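Local atomic coordinates of 5-formaminoimidazole-4-carboxamide-1-(beta)-D-ribofuranosyl 5'-monophosphate synthetase (PDB entry 2R7L), a protein that catalyses the folate-independent, ATP- and formate-dependent formylation of AICAR to FAICAR in purine biosynthesis, as a hexameric ligase of the ATP-grasp superfamily. Residues 30-42 / 338-351. Numbering follows the deposited sequence.
Sequences LHILKGAKLEGFS and SMGQRIAREIKMAL
E39 leaves its backbone with CG beside the backbone N (chi1 -70°) and bends at chi2, which lays its carboxylate across Q341, R345 and K348; Q341 stretches out to meet it, its CG trans to N and the chain extended. The contact is a close helix-helix crossing that joins the N-terminal Rossmann-like part of this ATP-grasp enzyme to helix 339-353 near the C-terminus. The axes of 30-38 and 339-351 pass 6.9 Å apart at -48°, a spacing made possible by glycine on both helices: G35 CA lies 3.5 Å from Q341 CA, and G340 CA makes a CA-H...O contact with H31 O. Just beside this crossing a water donates to I32 O and G340 O, bridging the two backbones. At the start of helix 339-351, G340 N gives a weak hydrogen bond to H31 ND1 at the ring edge, while S338 is the N-cap, its OG accepting from Q341 N. Past the crossing, the A344 methyl sits over A36, and I21 of strand 20-24 touches both alanines. The F41 ring follows, CZ 3.7 Å from I347 CG2 and with K348 N at its edge, in the ring plane. G40, at positive phi, forms a Schellman motif after the first helix, and K348 NZ binds E39 O at 2.9 Å from above the carbonyl plane. E39 OE2 accepts from two donors: Q341 NE2 reaches its anti lone pair at 2.6 Å, and R345 NH2, in a salt bridge 2.8 Å long, comes from above the carboxylate plane, with the guanidinium turned 61° against it.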
ATOM      1  N   LEU A  30      20.084   9.605   6.145  1.00 34.28           N
ATOM      2  CA  LEU A  30      19.358   8.356   5.875  1.00 30.43           C
ATOM      3  C   LEU A  30      17.958   8.576   5.313  1.00 24.18           C
ATOM      4  O   LEU A  30      17.579   7.911   4.355  1.00 29.35           O
ATOM      5  CB  LEU A  30      19.305   7.455   7.103  1.00 23.98           C
ATOM      6  CG  LEU A  30      20.604   6.694   7.385  1.00 25.74           C
ATOM      7  CD1 LEU A  30      20.490   5.887   8.667  1.00 21.92           C
ATOM      8  CD2 LEU A  30      20.961   5.808   6.221  1.00 26.53           C
ATOM      9  N   HIS A  31      17.196   9.500   5.887  1.00 21.28           N
ATOM     10  CA  HIS A  31      15.859   9.767   5.372  1.00 23.82           C
ATOM     11  C   HIS A  31      15.848  10.862   4.316  1.00 28.94           C
ATOM     12  O   HIS A  31      14.915  10.957   3.524  1.00 32.09           O
ATOM     13  CB  HIS A  31      14.838  10.032   6.487  1.00 24.72           C
ATOM     14  CG  HIS A  31      15.136  11.233   7.330  1.00 30.17           C
ATOM     15  ND1 HIS A  31      14.752  12.507   6.975  1.00 33.22           N
ATOM     16  CD2 HIS A  31      15.755  11.348   8.529  1.00 25.60           C
ATOM     17  CE1 HIS A  31      15.138  13.358   7.907  1.00 24.56           C
ATOM     18  NE2 HIS A  31      15.738  12.678   8.867  1.00 25.91           N
ATOM     19  N   ILE A  32      16.893  11.683   4.295  1.00 24.13           N
ATOM     20  CA  ILE A  32      17.076  12.613   3.195  1.00 27.87           C
ATOM     21  C   ILE A  32      17.272  11.832   1.898  1.00 29.67           C
ATOM     22  O   ILE A  32      16.699  12.177   0.861  1.00 27.28           O
ATOM     23  CB  ILE A  32      18.296  13.539   3.409  1.00 33.02           C
ATOM     24  CG1 ILE A  32      17.970  14.631   4.428  1.00 32.34           C
ATOM     25  CG2 ILE A  32      18.726  14.174   2.086  1.00 29.64           C
ATOM     26  CD1 ILE A  32      19.202  15.422   4.906  1.00 28.30           C
ATOM     27  N   LEU A  33      18.090  10.785   1.961  1.00 26.17           N
ATOM     28  CA  LEU A  33      18.375   9.976   0.788  1.00 32.48           C
ATOM     29  C   LEU A  33      17.205   9.023   0.494  1.00 37.54           C
ATOM     30  O   LEU A  33      16.747   8.930  -0.649  1.00 35.58           O
ATOM     31  CB  LEU A  33      19.700   9.220   0.957  1.00 28.76           C
ATOM     32  CG  LEU A  33      20.968  10.072   1.113  1.00 33.55           C
ATOM     33  CD1 LEU A  33      22.203   9.202   1.333  1.00 31.75           C
ATOM     34  CD2 LEU A  33      21.176  11.006  -0.079  1.00 37.97           C
ATOM     35  N   LYS A  34      16.714   8.334   1.523  1.00 30.87           N
ATOM     36  CA  LYS A  34      15.530   7.480   1.367  1.00 31.86           C
ATOM     37  C   LYS A  34      14.355   8.254   0.784  1.00 28.42           C
ATOM     38  O   LYS A  34      13.724   7.810  -0.171  1.00 35.18           O
ATOM     39  CB  LYS A  34      15.113   6.838   2.690  1.00 25.70           C
ATOM     40  CG  LYS A  34      13.983   5.803   2.558  1.00 30.46           C
ATOM     41  CD  LYS A  34      14.390   4.660   1.649  1.00 25.52           C
ATOM     42  CE  LYS A  34      13.234   3.692   1.401  1.00 29.90           C
ATOM     43  NZ  LYS A  34      13.697   2.476   0.690  1.00 36.17           N
ATOM     44  N   GLY A  35      14.057   9.408   1.366  1.00 26.53           N
ATOM     45  CA  GLY A  35      12.950  10.232   0.889  1.00 20.81           C
ATOM     46  C   GLY A  35      13.100  10.605  -0.572  1.00 28.77           C
ATOM     47  O   GLY A  35      12.125  10.641  -1.317  1.00 31.40           O
ATOM     48  N   ALA A  36      14.333  10.897  -0.975  1.00 33.97           N
ATOM     49  CA  ALA A  36      14.647  11.220  -2.360  1.00 33.15           C
ATOM     50  C   ALA A  36      14.376  10.041  -3.297  1.00 30.85           C
ATOM     51  O   ALA A  36      13.736  10.203  -4.326  1.00 37.07           O
ATOM     52  CB  ALA A  36      16.093  11.656  -2.475  1.00 29.68           C
ATOM     53  N   LYS A  37      14.883   8.866  -2.943  1.00 24.21           N
ATOM     54  CA  LYS A  37      14.626   7.668  -3.711  1.00 32.03           C
ATOM     55  C   LYS A  37      13.123   7.439  -3.856  1.00 29.52           C
ATOM     56  O   LYS A  37      12.641   7.139  -4.943  1.00 30.66           O
ATOM     57  CB  LYS A  37      15.270   6.454  -3.037  1.00 31.86           C
ATOM     58  CG  LYS A  37      16.788   6.453  -3.060  1.00 32.44           C
ATOM     59  CD  LYS A  37      17.336   5.861  -4.338  1.00 41.20           C
ATOM     60  CE  LYS A  37      17.180   4.350  -4.348  1.00 44.70           C
ATOM     61  NZ  LYS A  37      17.837   3.730  -5.528  1.00 43.20           N
ATOM     62  N   LEU A  38      12.391   7.583  -2.753  1.00 22.96           N
ATOM     63  CA  LEU A  38      10.945   7.345  -2.742  1.00 22.75           C
ATOM     64  C   LEU A  38      10.209   8.318  -3.652  1.00 29.10           C
ATOM     65  O   LEU A  38       9.105   8.020  -4.113  1.00 29.66           O
ATOM     66  CB  LEU A  38      10.370   7.432  -1.312  1.00 22.92           C
ATOM     67  CG  LEU A  38      10.601   6.244  -0.369  1.00 25.23           C
ATOM     68  CD1 LEU A  38      10.161   6.583   1.053  1.00 25.26           C
ATOM     69  CD2 LEU A  38       9.890   4.990  -0.855  1.00 31.25           C
ATOM     70  N   GLU A  39      10.807   9.483  -3.903  1.00 23.37           N
ATOM     71  CA  GLU A  39      10.197  10.469  -4.809  1.00 29.47           C
ATOM     72  C   GLU A  39      10.698  10.334  -6.255  1.00 32.17           C
ATOM     73  O   GLU A  39      10.271  11.070  -7.139  1.00 39.25           O
ATOM     74  CB  GLU A  39      10.421  11.894  -4.296  1.00 29.82           C
ATOM     75  CG  GLU A  39       9.628  12.214  -3.023  1.00 28.61           C
ATOM     76  CD  GLU A  39       8.130  12.247  -3.262  1.00 35.65           C
ATOM     77  OE1 GLU A  39       7.687  13.014  -4.147  1.00 41.61           O
ATOM     78  OE2 GLU A  39       7.394  11.512  -2.568  1.00 28.43           O
ATOM     79  N   GLY A  40      11.612   9.398  -6.488  1.00 26.15           N
ATOM     80  CA  GLY A  40      12.038   9.080  -7.847  1.00 29.12           C
ATOM     81  C   GLY A  40      13.408   9.592  -8.226  1.00 32.53           C
ATOM     82  O   GLY A  40      13.859   9.388  -9.350  1.00 36.98           O
ATOM     83  N   PHE A  41      14.080  10.252  -7.287  1.00 30.31           N
ATOM     84  CA  PHE A  41      15.408  10.783  -7.545  1.00 28.38           C
ATOM     85  C   PHE A  41      16.460   9.705  -7.435  1.00 28.25           C
ATOM     86  O   PHE A  41      16.296   8.737  -6.696  1.00 33.25           O
ATOM     87  CB  PHE A  41      15.753  11.897  -6.555  1.00 30.94           C
ATOM     88  CG  PHE A  41      14.940  13.134  -6.727  1.00 27.51           C
ATOM     89  CD1 PHE A  41      15.364  14.144  -7.571  1.00 28.13           C
ATOM     90  CD2 PHE A  41      13.760  13.297  -6.028  1.00 22.59           C
ATOM     91  CE1 PHE A  41      14.613  15.301  -7.720  1.00 26.65           C
ATOM     92  CE2 PHE A  41      13.005  14.440  -6.172  1.00 28.60           C
ATOM     93  CZ  PHE A  41      13.430  15.444  -7.022  1.00 30.58           C
ATOM     94  N   SER A  42      17.536   9.867  -8.197  1.00 28.66           N
ATOM     95  CA  SER A  42      18.760   9.147  -7.924  1.00 34.12           C
ATOM     96  C   SER A  42      19.533   9.994  -6.900  1.00 32.51           C
ATOM     97  O   SER A  42      19.472  11.220  -6.937  1.00 33.48           O
ATOM     98  CB  SER A  42      19.572   8.951  -9.202  1.00 32.34           C
ATOM     99  OG  SER A  42      20.632   8.038  -8.983  1.00 35.01           O
ATOM    100  N   SER A 338       8.399  10.985   5.834  1.00 20.73           N
ATOM    101  CA  SER A 338       9.491  11.580   6.611  1.00 23.29           C
ATOM    102  C   SER A 338       9.788  13.001   6.156  1.00 28.47           C
ATOM    103  O   SER A 338       9.327  13.436   5.104  1.00 24.43           O
ATOM    104  CB  SER A 338      10.772  10.754   6.473  1.00 21.42           C
ATOM    105  OG  SER A 338      11.275  10.845   5.147  1.00 30.68           O
ATOM    106  N   MET A 339      10.571  13.726   6.952  1.00 29.19           N
ATOM    107  CA  MET A 339      11.010  15.058   6.565  1.00 20.66           C
ATOM    108  C   MET A 339      11.853  15.000   5.289  1.00 25.24           C
ATOM    109  O   MET A 339      11.694  15.824   4.389  1.00 29.71           O
ATOM    110  CB  MET A 339      11.810  15.716   7.691  1.00 25.04           C
ATOM    111  CG  MET A 339      12.241  17.134   7.368  1.00 18.88           C
ATOM    112  SD  MET A 339      10.860  18.266   7.157  1.00 28.59           S
ATOM    113  CE  MET A 339      10.408  18.648   8.850  1.00 29.65           C
ATOM    114  N   GLY A 340      12.755  14.028   5.221  1.00 18.21           N
ATOM    115  CA  GLY A 340      13.556  13.819   4.011  1.00 22.09           C
ATOM    116  C   GLY A 340      12.732  13.684   2.727  1.00 35.29           C
ATOM    117  O   GLY A 340      13.113  14.218   1.674  1.00 25.61           O
ATOM    118  N   GLN A 341      11.608  12.968   2.802  1.00 26.85           N
ATOM    119  CA  GLN A 341      10.737  12.794   1.640  1.00 23.55           C
ATOM    120  C   GLN A 341       9.948  14.054   1.315  1.00 28.52           C
ATOM    121  O   GLN A 341       9.655  14.324   0.147  1.00 26.13           O
ATOM    122  CB  GLN A 341       9.761  11.619   1.814  1.00 26.04           C
ATOM    123  CG  GLN A 341       8.977  11.346   0.524  1.00 19.91           C
ATOM    124  CD  GLN A 341       8.059  10.150   0.595  1.00 30.53           C
ATOM    125  OE1 GLN A 341       7.914   9.513   1.641  1.00 25.88           O
ATOM    126  NE2 GLN A 341       7.419   9.838  -0.534  1.00 24.03           N
ATOM    127  N   ARG A 342       9.587  14.805   2.353  1.00 25.89           N
ATOM    128  CA  ARG A 342       8.916  16.096   2.197  1.00 28.45           C
ATOM    129  C   ARG A 342       9.814  17.128   1.512  1.00 30.58           C
ATOM    130  O   ARG A 342       9.345  17.943   0.718  1.00 31.17           O
ATOM    131  CB  ARG A 342       8.454  16.633   3.552  1.00 28.35           C
ATOM    132  CG  ARG A 342       7.693  17.953   3.461  1.00 27.50           C
ATOM    133  CD  ARG A 342       6.417  17.784   2.677  1.00 30.17           C
ATOM    134  NE  ARG A 342       5.765  19.047   2.328  1.00 27.78           N
ATOM    135  CZ  ARG A 342       6.039  19.753   1.233  1.00 32.49           C
ATOM    136  NH1 ARG A 342       6.975  19.333   0.380  1.00 24.10           N
ATOM    137  NH2 ARG A 342       5.385  20.889   0.995  1.00 31.47           N
ATOM    138  N   ILE A 343      11.103  17.092   1.825  1.00 26.06           N
ATOM    139  CA  ILE A 343      12.076  17.941   1.137  1.00 32.91           C
ATOM    140  C   ILE A 343      12.138  17.557  -0.351  1.00 37.64           C
ATOM    141  O   ILE A 343      11.972  18.406  -1.226  1.00 32.40           O
ATOM    142  CB  ILE A 343      13.474  17.827   1.793  1.00 34.32           C
ATOM    143  CG1 ILE A 343      13.475  18.508   3.168  1.00 34.15           C
ATOM    144  CG2 ILE A 343      14.562  18.408   0.890  1.00 33.71           C
ATOM    145  CD1 ILE A 343      14.621  18.087   4.061  1.00 29.46           C
ATOM    146  N   ALA A 344      12.341  16.267  -0.618  1.00 33.41           N
ATOM    147  CA  ALA A 344      12.442  15.732  -1.982  1.00 35.30           C
ATOM    148  C   ALA A 344      11.230  16.076  -2.838  1.00 32.55           C
ATOM    149  O   ALA A 344      11.360  16.401  -4.011  1.00 36.67           O
ATOM    150  CB  ALA A 344      12.638  14.244  -1.944  1.00 25.95           C
ATOM    151  N   ARG A 345      10.053  16.013  -2.234  1.00 31.97           N
ATOM    152  CA  ARG A 345       8.827  16.318  -2.925  1.00 34.62           C
ATOM    153  C   ARG A 345       8.774  17.780  -3.358  1.00 40.98           C
ATOM    154  O   ARG A 345       8.361  18.083  -4.476  1.00 40.11           O
ATOM    155  CB  ARG A 345       7.634  15.985  -2.031  1.00 31.71           C
ATOM    156  CG  ARG A 345       6.320  16.500  -2.558  1.00 33.54           C
ATOM    157  CD  ARG A 345       5.187  15.784  -1.870  1.00 44.31           C
ATOM    158  NE  ARG A 345       5.433  14.347  -1.870  1.00 45.16           N
ATOM    159  CZ  ARG A 345       4.825  13.478  -1.070  1.00 46.49           C
ATOM    160  NH1 ARG A 345       3.931  13.900  -0.186  1.00 48.13           N
ATOM    161  NH2 ARG A 345       5.124  12.189  -1.149  1.00 37.82           N
ATOM    162  N   GLU A 346       9.185  18.683  -2.472  1.00 40.69           N
ATOM    163  CA  GLU A 346       9.211  20.103  -2.797  1.00 32.78           C
ATOM    164  C   GLU A 346      10.162  20.306  -3.966  1.00 28.54           C
ATOM    165  O   GLU A 346       9.888  21.085  -4.866  1.00 30.53           O
ATOM    166  CB  GLU A 346       9.630  20.956  -1.590  1.00 35.09           C
ATOM    167  CG  GLU A 346       9.196  22.443  -1.659  1.00 24.89           C
ATOM    168  CD  GLU A 346       7.718  22.646  -1.369  1.00 32.62           C
ATOM    169  OE1 GLU A 346       6.984  21.639  -1.226  1.00 36.17           O
ATOM    170  OE2 GLU A 346       7.278  23.816  -1.277  1.00 33.05           O
ATOM    171  N   ILE A 347      11.274  19.586  -3.959  1.00 21.30           N
ATOM    172  CA  ILE A 347      12.205  19.658  -5.075  1.00 28.31           C
ATOM    173  C   ILE A 347      11.537  19.139  -6.356  1.00 37.70           C
ATOM    174  O   ILE A 347      11.575  19.806  -7.392  1.00 39.66           O
ATOM    175  CB  ILE A 347      13.521  18.921  -4.774  1.00 28.79           C
ATOM    176  CG1 ILE A 347      14.247  19.608  -3.601  1.00 31.70           C
ATOM    177  CG2 ILE A 347      14.413  18.915  -6.002  1.00 33.40           C
ATOM    178  CD1 ILE A 347      15.552  18.930  -3.165  1.00 23.50           C
ATOM    179  N   LYS A 348      10.900  17.968  -6.265  1.00 33.15           N
ATOM    180  CA  LYS A 348      10.159  17.384  -7.380  1.00 31.18           C
ATOM    181  C   LYS A 348       9.169  18.391  -7.956  1.00 30.89           C
ATOM    182  O   LYS A 348       9.260  18.763  -9.122  1.00 39.30           O
ATOM    183  CB  LYS A 348       9.428  16.118  -6.924  1.00 31.22           C
ATOM    184  CG  LYS A 348       8.926  15.222  -8.046  1.00 34.98           C
ATOM    185  CD  LYS A 348       8.072  14.102  -7.481  1.00 32.49           C
ATOM    186  CE  LYS A 348       8.013  12.923  -8.420  1.00 40.04           C
ATOM    187  NZ  LYS A 348       7.485  11.703  -7.746  1.00 49.29           N
ATOM    188  N   MET A 349       8.239  18.845  -7.125  1.00 30.39           N
ATOM    189  CA  MET A 349       7.235  19.820  -7.530  1.00 34.51           C
ATOM    190  C   MET A 349       7.798  21.114  -8.110  1.00 41.81           C
ATOM    191  O   MET A 349       7.204  21.698  -9.025  1.00 36.49           O
ATOM    192  CB  MET A 349       6.330  20.163  -6.355  1.00 29.41           C
ATOM    193  CG  MET A 349       5.135  19.256  -6.221  1.00 45.81           C
ATOM    194  SD  MET A 349       4.018  19.853  -4.942  1.00 60.70           S
ATOM    195  CE  MET A 349       3.578  21.478  -5.569  1.00 57.66           C
ATOM    196  N   ALA A 350       8.914  21.583  -7.558  1.00 40.97           N
ATOM    197  CA  ALA A 350       9.521  22.812  -8.040  1.00 40.67           C
ATOM    198  C   ALA A 350      10.041  22.615  -9.463  1.00 41.28           C
ATOM    199  O   ALA A 350       9.777  23.436 -10.342  1.00 39.18           O
ATOM    200  CB  ALA A 350      10.639  23.263  -7.112  1.00 41.77           C
ATOM    201  N   LEU A 351      10.772  21.526  -9.683  1.00 34.29           N
ATOM    202  CA  LEU A 351      11.234  21.163 -11.023  1.00 44.13           C
ATOM    203  C   LEU A 351      10.089  21.057 -12.038  1.00 49.91           C
ATOM    204  O   LEU A 351      10.210  21.528 -13.166  1.00 52.08           O
ATOM    205  CB  LEU A 351      12.003  19.847 -10.984  1.00 41.25           C
ATOM    206  CG  LEU A 351      13.381  19.918 -10.338  1.00 38.86           C
ATOM    207  CD1 LEU A 351      13.934  18.528 -10.077  1.00 34.38           C
ATOM    208  CD2 LEU A 351      14.318  20.726 -11.227  1.00 41.81           C
TER
HETATM  209  O   HOH W   1      15.480  14.454   0.380  1.00 29.09           O
HETATM  210  O   HOH W   2       5.276  12.456  -5.462  1.00 47.20           O